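Local coordinates for myosin regulatory light chain, striated adductor muscle (Argopecten irradians, PDB 1WDC), which is a calcium-binding light chain that makes the binding and Mg-ATPase activity of molluscan muscle myosin depend on calcium, at residues M95-E98 against Q99-K103. Residues are numbered along the deposited sequence; the frame is centred on the assembly and turned at random.
Sequences MFDE and QETKK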
loop_
_atom_site.group_PDB
_atom_site.type_symbol
_atom_site.label_atom_id
_atom_site.label_comp_id
_atom_site.label_asym_id
_atom_site.label_seq_id
_atom_site.Cartn_x
_atom_site.Cartn_y
_atom_site.Cartn_z
ATOM N N MET B 95 -8.243 1.325 4.384
ATOM C CA MET B 95 -7.307 0.224 4.628
ATOM C C MET B 95 -6.146 0.621 5.540
ATOM O O MET B 95 -5.311 -0.208 5.902
ATOM C CB MET B 95 -6.726 -0.269 3.316
ATOM C CG MET B 95 -7.763 -0.662 2.335
ATOM S SD MET B 95 -6.910 -1.475 1.064
ATOM C CE MET B 95 -8.263 -1.992 -0.030
ATOM N N PHE B 96 -5.925 1.918 5.666
ATOM C CA PHE B 96 -4.761 2.382 6.399
ATOM C C PHE B 96 -5.210 3.014 7.703
ATOM O O PHE B 96 -4.426 3.631 8.379
ATOM C CB PHE B 96 -3.989 3.386 5.545
ATOM C CG PHE B 96 -3.461 2.808 4.266
ATOM C CD1 PHE B 96 -4.247 2.794 3.116
ATOM C CD2 PHE B 96 -2.195 2.244 4.211
ATOM C CE1 PHE B 96 -3.785 2.203 1.917
ATOM C CE2 PHE B 96 -1.717 1.656 3.013
ATOM C CZ PHE B 96 -2.537 1.634 1.859
ATOM N N ASP B 97 -6.494 2.883 7.997
ATOM C CA ASP B 97 -7.139 3.453 9.173
ATOM C C ASP B 97 -7.899 2.338 9.951
ATOM O O ASP B 97 -9.120 2.292 9.953
ATOM C CB ASP B 97 -8.122 4.551 8.707
ATOM C CG ASP B 97 -8.893 5.193 9.840
ATOM O OD1 ASP B 97 -8.284 5.467 10.895
ATOM O OD2 ASP B 97 -10.100 5.461 9.664
ATOM N N GLU B 98 -7.185 1.460 10.638
ATOM C CA GLU B 98 -7.794 0.251 11.189
ATOM C C GLU B 98 -8.807 0.473 12.317
ATOM O O GLU B 98 -9.776 -0.253 12.440
ATOM C CB GLU B 98 -6.688 -0.696 11.651
ATOM C CG GLU B 98 -5.273 -0.067 11.722
ATOM C CD GLU B 98 -4.614 0.237 10.341
ATOM O OE1 GLU B 98 -4.714 -0.602 9.398
ATOM O OE2 GLU B 98 -3.916 1.282 10.247
ATOM N N GLN B 99 -8.656 1.561 13.050
ATOM C CA GLN B 99 -9.574 1.901 14.134
ATOM C C GLN B 99 -10.779 2.648 13.615
ATOM O O GLN B 99 -11.615 3.092 14.381
ATOM C CB GLN B 99 -8.874 2.778 15.178
ATOM C CG GLN B 99 -7.639 2.161 15.827
ATOM C CD GLN B 99 -7.916 1.602 17.214
ATOM O OE1 GLN B 99 -8.834 2.051 17.910
ATOM N NE2 GLN B 99 -7.139 0.605 17.615
ATOM N N GLU B 100 -10.851 2.820 12.310
ATOM C CA GLU B 100 -11.896 3.608 11.710
ATOM C C GLU B 100 -12.081 4.964 12.352
ATOM O O GLU B 100 -13.200 5.459 12.427
ATOM C CB GLU B 100 -13.182 2.814 11.714
ATOM C CG GLU B 100 -12.999 1.574 10.891
ATOM C CD GLU B 100 -13.994 0.469 11.180
ATOM O OE1 GLU B 100 -15.227 0.749 11.210
ATOM O OE2 GLU B 100 -13.520 -0.701 11.276
ATOM N N THR B 101 -10.968 5.664 12.549
ATOM C CA THR B 101 -10.974 7.028 13.069
ATOM C C THR B 101 -11.373 8.051 11.981
ATOM O O THR B 101 -11.758 9.192 12.296
ATOM C CB THR B 101 -9.588 7.409 13.595
ATOM O OG1 THR B 101 -8.695 7.534 12.493
ATOM C CG2 THR B 101 -9.022 6.324 14.479
ATOM N N LYS B 102 -11.367 7.611 10.715
ATOM C CA LYS B 102 -11.665 8.448 9.550
ATOM C C LYS B 102 -10.693 9.611 9.358
ATOM O O LYS B 102 -11.050 10.639 8.777
ATOM C CB LYS B 102 -13.106 8.959 9.597
ATOM C CG LYS B 102 -14.208 7.888 9.818
ATOM C CD LYS B 102 -13.888 6.544 9.174
ATOM C CE LYS B 102 -15.104 5.946 8.495
ATOM N NZ LYS B 102 -15.355 6.578 7.137
ATOM N N LYS B 103 -9.467 9.444 9.855
ATOM C CA LYS B 103 -8.364 10.369 9.571
ATOM C C LYS B 103 -7.150 9.516 9.434
ATOM O O LYS B 103 -7.194 8.333 9.765
ATOM C CB LYS B 103 -8.097 11.333 10.715
ATOM C CG LYS B 103 -9.306 12.003 11.222
ATOM C CD LYS B 103 -9.356 13.438 10.777
ATOM C CE LYS B 103 -10.631 14.032 11.293
ATOM N NZ LYS B 103 -11.756 13.056 11.112
HETATM O O HOH W 1 -6.681 3.690 12.463
#
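Asp97 to Glu100 form a type I beta turn, closed by Glu100 N giving a hydrogen bond to Asp97 O at 3.0 Å, from above the carbonyl plane. Beyond the turn the backbone curls back round the buried carboxylate of Asp97. CG of Asp97 lies opposite its own backbone N (chi1 178°), which brings both oxygens within hydrogen-bonding distance of Thr101 and Lys102. Asp97 OD1 accepts a hydrogen bond from Thr101 OG1 at 2.6 Å, on the syn side and tilted 25° out of the carboxylate plane. Thr101 N adds a weak bond to the same Asp97 OD1 at 3.2 Å. Water 1 also donates to Asp97 OD1 and accepts from Gln99 N, at 3.0 Å from that nitrogen. Asp97 OD2 accepts a hydrogen bond from Lys102 N at 2.7 Å, again on the syn side, and is also hydrogen-bonded to the hydroxyl of Tyr141. With both oxygens engaged, the carboxylate is held against rotation. Thr101 OG1 in turn receives a weak bond from Lys103 N. With an alanine in place of Asp97, Lys102 N and the Thr101 hydroxyl would probably lose their acceptor, and the bend after the turn its brace. The loop joins helix 86-94 to strand 104-105, away from the magnesium site. An acidic first residue turning back to bind later backbone N-H groups is characteristic of the EF-hand loop, consistent with the second EF-hand range of this chain.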